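Local coordinates for protein peroxinectin A (Dictyostelium discoideum, PDB 6ERC) that uses hydrogen peroxide to oxidise phenolic donors, iodide and thiocyanate at its haem, as a secreted glycoprotein of a social amoeba, at residues Ser64-Gly76 against Ser499-Lys511. Sequence-based numbering, arbitrary orientation.
Sequences SKEHLTDMFNMWG and SNIGYVQPNVFRK. With HEM (protoporphyrin IX containing Fe), chain F.
Phe509 and its neighbours form a C-terminal tail packed on, and hydrogen-bonded to, the N-terminal end of helix 70-80, with the Phe509 ring against the first turns; that helix borders the haem pocket and carries Asn73 and Gly76 to it. Such a helix start can be fixed by its N-cap residue, and Thr69 illustrates this. A chi1 of 61° tucks OG1 over the Thr69 backbone, where the hydroxyl gives a hydrogen bond to Val508 O at 2.6 Å and accepts a weak capping bond from Phe72 N. Thr69 N donates to Phe509 O at 3.2 Å, and Lys511 N adds a weak bond to His67 O, so Leu68 and Arg510 face each other in a single beta bridge. Next to these bonds, further along the helix, Phe72 turns the edge of its ring to the face of Phe509, centroids 5.6 Å apart and planes at 75°. The far end of Phe509 reaches Trp75, CZ lying 3.8 Å from Trp75 CB, while Met71 CG rests 3.9 Å from Val508 CG2. Tyr270 of helix 247-275 stacks on Phe72, extending the aromatic cluster. Replacing Phe509 by an alanine would probably open a gap between Phe72 and Trp75 and leave the edge of Phe72 without its aromatic partner. Hydrogen bonds at and just before the cap, one hydroxyl serving two partners, thus join the Phe509 ring in holding the chain's last residues to a haem-lining helix.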
loop_
_atom_site.group_PDB
_atom_site.type_symbol
_atom_site.label_atom_id
_atom_site.label_comp_id
_atom_site.label_asym_id
_atom_site.label_seq_id
_atom_site.Cartn_x
_atom_site.Cartn_y
_atom_site.Cartn_z
ATOM N N SER A 64 7.133 3.262 -17.604
ATOM C CA SER A 64 7.822 2.138 -16.986
ATOM C C SER A 64 8.799 1.494 -17.956
ATOM O O SER A 64 8.417 1.076 -19.053
ATOM C CB SER A 64 6.796 1.109 -16.504
ATOM O OG SER A 64 7.435 -0.032 -15.964
ATOM N N LYS A 65 10.069 1.424 -17.550
ATOM C CA LYS A 65 11.076 0.746 -18.359
ATOM C C LYS A 65 10.856 -0.759 -18.396
ATOM O O LYS A 65 11.296 -1.417 -19.345
ATOM C CB LYS A 65 12.476 1.059 -17.826
ATOM C CG LYS A 65 12.873 2.522 -17.966
ATOM C CD LYS A 65 14.273 2.797 -17.418
ATOM C CE LYS A 65 15.367 2.196 -18.302
ATOM N NZ LYS A 65 16.734 2.650 -17.896
ATOM N N GLU A 66 10.187 -1.313 -17.391
ATOM C CA GLU A 66 9.851 -2.728 -17.359
ATOM C C GLU A 66 8.542 -3.033 -18.077
ATOM O O GLU A 66 8.176 -4.206 -18.196
ATOM C CB GLU A 66 9.774 -3.213 -15.907
ATOM C CG GLU A 66 11.112 -3.238 -15.177
ATOM C CD GLU A 66 11.650 -1.850 -14.864
ATOM O OE1 GLU A 66 10.841 -0.904 -14.736
ATOM O OE2 GLU A 66 12.886 -1.705 -14.749
ATOM N N HIS A 67 7.835 -2.008 -18.554
ATOM C CA HIS A 67 6.591 -2.182 -19.307
ATOM C C HIS A 67 5.496 -2.789 -18.430
ATOM O O HIS A 67 4.809 -3.737 -18.814
ATOM C CB HIS A 67 6.825 -3.028 -20.558
ATOM C CG HIS A 67 7.909 -2.502 -21.445
ATOM N ND1 HIS A 67 7.754 -1.372 -22.216
ATOM C CD2 HIS A 67 9.165 -2.951 -21.680
ATOM C CE1 HIS A 67 8.868 -1.147 -22.890
ATOM N NE2 HIS A 67 9.739 -2.090 -22.584
ATOM N N LEU A 68 5.333 -2.222 -17.242
ATOM C CA LEU A 68 4.312 -2.661 -16.307
ATOM C C LEU A 68 3.039 -1.842 -16.487
ATOM O O LEU A 68 3.041 -0.764 -17.086
ATOM C CB LEU A 68 4.819 -2.548 -14.869
ATOM C CG LEU A 68 5.645 -3.728 -14.347
ATOM C CD1 LEU A 68 6.548 -4.315 -15.422
ATOM C CD2 LEU A 68 6.467 -3.292 -13.146
ATOM N N THR A 69 1.945 -2.373 -15.956
ATOM C CA THR A 69 0.623 -1.804 -16.158
ATOM C C THR A 69 0.155 -1.061 -14.912
ATOM O O THR A 69 0.674 -1.255 -13.811
ATOM C CB THR A 69 -0.386 -2.902 -16.510
ATOM O OG1 THR A 69 -0.472 -3.837 -15.428
ATOM C CG2 THR A 69 0.035 -3.638 -17.768
ATOM N N ASP A 70 -0.848 -0.202 -15.105
ATOM C CA ASP A 70 -1.485 0.451 -13.969
ATOM C C ASP A 70 -2.053 -0.572 -12.996
ATOM O O ASP A 70 -2.050 -0.344 -11.780
ATOM C CB ASP A 70 -2.590 1.392 -14.450
ATOM C CG ASP A 70 -2.054 2.571 -15.245
ATOM O OD1 ASP A 70 -0.948 3.062 -14.924
ATOM O OD2 ASP A 70 -2.746 3.011 -16.191
ATOM N N MET A 71 -2.545 -1.704 -13.510
ATOM C CA MET A 71 -3.074 -2.749 -12.641
ATOM C C MET A 71 -2.013 -3.273 -11.684
ATOM O O MET A 71 -2.341 -3.710 -10.575
ATOM C CB MET A 71 -3.640 -3.891 -13.489
ATOM C CG MET A 71 -4.210 -5.053 -12.686
ATOM S SD MET A 71 -5.574 -4.573 -11.605
ATOM C CE MET A 71 -6.927 -4.519 -12.775
ATOM N N PHE A 72 -0.741 -3.242 -12.090
ATOM C CA PHE A 72 0.331 -3.733 -11.228
ATOM C C PHE A 72 0.441 -2.903 -9.954
ATOM O O PHE A 72 0.578 -3.451 -8.854
ATOM C CB PHE A 72 1.660 -3.734 -11.986
ATOM C CG PHE A 72 2.854 -4.011 -11.116
ATOM C CD1 PHE A 72 3.139 -5.298 -10.696
ATOM C CD2 PHE A 72 3.696 -2.984 -10.724
ATOM C CE1 PHE A 72 4.236 -5.557 -9.897
ATOM C CE2 PHE A 72 4.796 -3.235 -9.926
ATOM C CZ PHE A 72 5.066 -4.522 -9.513
ATOM N N ASN A 73 0.397 -1.575 -10.078
ATOM C CA ASN A 73 0.494 -0.744 -8.886
ATOM C C ASN A 73 -0.835 -0.648 -8.149
ATOM O O ASN A 73 -0.843 -0.350 -6.950
ATOM C CB ASN A 73 1.027 0.654 -9.241
ATOM C CG ASN A 73 -0.027 1.573 -9.824
ATOM O OD1 ASN A 73 -0.966 1.983 -9.138
ATOM N ND2 ASN A 73 0.152 1.942 -11.087
ATOM N N MET A 74 -1.951 -0.916 -8.828
ATOM C CA MET A 74 -3.223 -1.037 -8.123
ATOM C C MET A 74 -3.206 -2.227 -7.171
ATOM O O MET A 74 -3.761 -2.156 -6.068
ATOM C CB MET A 74 -4.369 -1.160 -9.123
ATOM C CG MET A 74 -4.687 0.135 -9.851
ATOM S SD MET A 74 -5.247 1.444 -8.737
ATOM C CE MET A 74 -5.508 2.777 -9.900
ATOM N N TRP A 75 -2.569 -3.329 -7.572
ATOM C CA TRP A 75 -2.430 -4.454 -6.654
ATOM C C TRP A 75 -1.440 -4.133 -5.545
ATOM O O TRP A 75 -1.651 -4.518 -4.388
ATOM C CB TRP A 75 -1.993 -5.713 -7.396
ATOM C CG TRP A 75 -2.040 -6.910 -6.507
ATOM C CD1 TRP A 75 -0.994 -7.501 -5.862
ATOM C CD2 TRP A 75 -3.208 -7.649 -6.137
ATOM N NE1 TRP A 75 -1.438 -8.570 -5.120
ATOM C CE2 TRP A 75 -2.794 -8.680 -5.273
ATOM C CE3 TRP A 75 -4.563 -7.540 -6.458
ATOM C CZ2 TRP A 75 -3.687 -9.598 -4.728
ATOM C CZ3 TRP A 75 -5.448 -8.453 -5.916
ATOM C CH2 TRP A 75 -5.007 -9.468 -5.060
ATOM N N GLY A 76 -0.347 -3.446 -5.882
ATOM C CA GLY A 76 0.600 -3.034 -4.857
ATOM C C GLY A 76 -0.058 -2.198 -3.778
ATOM O O GLY A 76 0.130 -2.440 -2.585
ATOM N N SER A 499 -18.434 -8.799 -16.599
ATOM C CA SER A 499 -19.371 -9.028 -17.691
ATOM C C SER A 499 -18.782 -8.467 -18.979
ATOM O O SER A 499 -18.501 -7.266 -19.064
ATOM C CB SER A 499 -20.720 -8.375 -17.389
ATOM O OG SER A 499 -21.579 -8.433 -18.515
ATOM N N ASN A 500 -18.597 -9.335 -19.973
ATOM C CA ASN A 500 -18.091 -8.943 -21.290
ATOM C C ASN A 500 -16.858 -8.051 -21.163
ATOM O O ASN A 500 -16.767 -6.981 -21.768
ATOM C CB ASN A 500 -19.181 -8.249 -22.108
ATOM C CG ASN A 500 -20.385 -9.137 -22.350
ATOM O OD1 ASN A 500 -21.518 -8.757 -22.055
ATOM N ND2 ASN A 500 -20.145 -10.327 -22.890
ATOM N N ILE A 501 -15.891 -8.512 -20.368
ATOM C CA ILE A 501 -14.712 -7.700 -20.094
ATOM C C ILE A 501 -13.863 -7.523 -21.347
ATOM O O ILE A 501 -13.140 -6.526 -21.478
ATOM C CB ILE A 501 -13.893 -8.325 -18.948
ATOM C CG1 ILE A 501 -12.745 -7.401 -18.531
ATOM C CG2 ILE A 501 -13.351 -9.689 -19.354
ATOM C CD1 ILE A 501 -13.197 -6.091 -17.928
ATOM N N GLY A 502 -13.923 -8.470 -22.275
ATOM C CA GLY A 502 -13.070 -8.435 -23.448
ATOM C C GLY A 502 -11.784 -9.204 -23.229
ATOM O O GLY A 502 -11.630 -9.972 -22.275
ATOM N N TYR A 503 -10.835 -8.982 -24.133
ATOM C CA TYR A 503 -9.568 -9.697 -24.050
ATOM C C TYR A 503 -8.801 -9.301 -22.794
ATOM O O TYR A 503 -8.712 -8.122 -22.439
ATOM C CB TYR A 503 -8.701 -9.435 -25.278
ATOM C CG TYR A 503 -7.329 -10.048 -25.120
ATOM C CD1 TYR A 503 -7.143 -11.417 -25.256
ATOM C CD2 TYR A 503 -6.228 -9.267 -24.800
ATOM C CE1 TYR A 503 -5.898 -11.990 -25.096
ATOM C CE2 TYR A 503 -4.976 -9.830 -24.638
ATOM C CZ TYR A 503 -4.818 -11.193 -24.787
ATOM O OH TYR A 503 -3.575 -11.761 -24.627
ATOM N N VAL A 504 -8.230 -10.303 -22.131
ATOM C CA VAL A 504 -7.456 -10.112 -20.910
ATOM C C VAL A 504 -6.211 -10.981 -21.010
ATOM O O VAL A 504 -6.316 -12.207 -21.131
ATOM C CB VAL A 504 -8.263 -10.478 -19.652
ATOM C CG1 VAL A 504 -7.412 -10.317 -18.400
ATOM C CG2 VAL A 504 -9.515 -9.624 -19.561
ATOM N N GLN A 505 -5.036 -10.353 -20.956
ATOM C CA GLN A 505 -3.790 -11.096 -21.025
ATOM C C GLN A 505 -3.625 -11.971 -19.782
ATOM O O GLN A 505 -4.206 -11.690 -18.730
ATOM C CB GLN A 505 -2.603 -10.140 -21.164
ATOM C CG GLN A 505 -2.316 -9.267 -19.946
ATOM C CD GLN A 505 -2.934 -7.890 -20.044
ATOM O OE1 GLN A 505 -3.979 -7.701 -20.666
ATOM N NE2 GLN A 505 -2.279 -6.911 -19.431
ATOM N N PRO A 506 -2.837 -13.047 -19.880
ATOM C CA PRO A 506 -2.659 -13.920 -18.705
ATOM C C PRO A 506 -2.010 -13.221 -17.524
ATOM O O PRO A 506 -2.433 -13.431 -16.380
ATOM C CB PRO A 506 -1.786 -15.063 -19.248
ATOM C CG PRO A 506 -1.158 -14.527 -20.492
ATOM C CD PRO A 506 -2.142 -13.569 -21.069
ATOM N N ASN A 507 -0.991 -12.400 -17.763
ATOM C CA ASN A 507 -0.326 -11.635 -16.710
ATOM C C ASN A 507 -0.735 -10.177 -16.864
ATOM O O ASN A 507 -0.147 -9.439 -17.659
ATOM C CB ASN A 507 1.187 -11.794 -16.784
ATOM C CG ASN A 507 1.899 -11.094 -15.644
ATOM O OD1 ASN A 507 1.280 -10.714 -14.649
ATOM N ND2 ASN A 507 3.207 -10.926 -15.780
ATOM N N VAL A 508 -1.744 -9.759 -16.092
ATOM C CA VAL A 508 -2.256 -8.394 -16.195
ATOM C C VAL A 508 -1.334 -7.368 -15.560
ATOM O O VAL A 508 -1.690 -6.184 -15.504
ATOM C CB VAL A 508 -3.658 -8.282 -15.559
ATOM C CG1 VAL A 508 -4.644 -9.158 -16.306
ATOM C CG2 VAL A 508 -3.621 -8.648 -14.081
ATOM N N PHE A 509 -0.161 -7.779 -15.079
ATOM C CA PHE A 509 0.819 -6.848 -14.541
ATOM C C PHE A 509 1.854 -6.405 -15.569
ATOM O O PHE A 509 2.612 -5.468 -15.292
ATOM C CB PHE A 509 1.548 -7.478 -13.344
ATOM C CG PHE A 509 0.665 -7.771 -12.157
ATOM C CD1 PHE A 509 -0.519 -7.080 -11.948
ATOM C CD2 PHE A 509 1.037 -8.740 -11.236
ATOM C CE1 PHE A 509 -1.315 -7.356 -10.846
ATOM C CE2 PHE A 509 0.244 -9.018 -10.136
ATOM C CZ PHE A 509 -0.930 -8.326 -9.941
ATOM N N ARG A 510 1.910 -7.041 -16.738
ATOM C CA ARG A 510 2.947 -6.771 -17.721
ATOM C C ARG A 510 2.346 -6.332 -19.051
ATOM O O ARG A 510 1.177 -6.589 -19.348
ATOM C CB ARG A 510 3.832 -8.003 -17.949
ATOM C CG ARG A 510 4.766 -8.319 -16.799
ATOM C CD ARG A 510 5.744 -9.425 -17.164
ATOM N NE ARG A 510 6.716 -9.661 -16.101
ATOM C CZ ARG A 510 7.769 -8.882 -15.866
ATOM N NH1 ARG A 510 8.601 -9.173 -14.875
ATOM N NH2 ARG A 510 7.989 -7.809 -16.615
ATOM N N LYS A 511 3.187 -5.677 -19.852
ATOM C CA LYS A 511 2.824 -5.166 -21.175
ATOM C C LYS A 511 1.731 -4.105 -21.086
ATOM O O LYS A 511 1.884 -2.994 -21.602
ATOM C CB LYS A 511 2.377 -6.305 -22.097
ATOM C CG LYS A 511 2.106 -5.867 -23.535
ATOM C CD LYS A 511 1.937 -7.060 -24.470
ATOM C CE LYS A 511 1.478 -6.635 -25.866
ATOM N NZ LYS A 511 2.452 -5.736 -26.546
ATOM O OXT LYS A 511 0.674 -4.322 -20.497
HETATM C CHA HEM F . 0.968 5.502 2.070
HETATM C CHB HEM F . -1.700 7.678 -1.323
HETATM C CHC HEM F . -0.348 4.284 -4.535
HETATM C CHD HEM F . 2.509 2.258 -1.189
HETATM C C1A HEM F . 0.182 6.414 1.412
HETATM C C2A HEM F . -0.296 7.662 1.954
HETATM C C3A HEM F . -1.033 8.272 1.021
HETATM C C4A HEM F . -1.047 7.420 -0.146
HETATM C CMA HEM F . -1.754 9.632 1.145
HETATM C CAA HEM F . 0.027 8.173 3.367
HETATM C CBA HEM F . 0.921 9.393 3.200
HETATM C CGA HEM F . 1.729 9.613 4.452
HETATM O O1A HEM F . 2.560 8.734 4.802
HETATM O O2A HEM F . 1.552 10.676 5.099
HETATM C C1B HEM F . -1.576 6.934 -2.471
HETATM C C2B HEM F . -2.264 7.205 -3.709
HETATM C C3B HEM F . -1.899 6.268 -4.601
HETATM C C4B HEM F . -0.962 5.374 -3.950
HETATM C CMB HEM F . -3.238 8.389 -3.876
HETATM C CAB HEM F . -2.328 6.091 -6.076
HETATM C CBB HEM F . -3.125 6.953 -6.716
HETATM C C1C HEM F . 0.552 3.439 -3.921
HETATM C C2C HEM F . 1.219 2.300 -4.528
HETATM C C3C HEM F . 2.012 1.737 -3.591
HETATM C C4C HEM F . 1.860 2.511 -2.378
HETATM C CMC HEM F . 0.983 1.909 -6.002
HETATM C CAC HEM F . 2.966 0.513 -3.617
HETATM C CBC HEM F . 3.183 -0.288 -4.662
HETATM C C1D HEM F . 2.306 2.932 -0.009
HETATM C C2D HEM F . 2.862 2.575 1.276
HETATM C C3D HEM F . 2.441 3.479 2.164
HETATM C C4D HEM F . 1.592 4.426 1.484
HETATM C CMD HEM F . 3.798 1.375 1.528
HETATM C CAD HEM F . 2.740 3.529 3.673
HETATM C CBD HEM F . 1.793 2.515 4.307
HETATM C CGD HEM F . 1.350 2.964 5.678
HETATM O O1D HEM F . 0.369 3.747 5.760
HETATM O O2D HEM F . 1.960 2.544 6.694
HETATM N NA HEM F . -0.297 6.296 0.126
HETATM N NB HEM F . -0.791 5.812 -2.649
HETATM N NC HEM F . 0.967 3.534 -2.610
HETATM N ND HEM F . 1.536 4.064 0.156
HETATM FE FE HEM F . 0.345 4.893 -1.214
#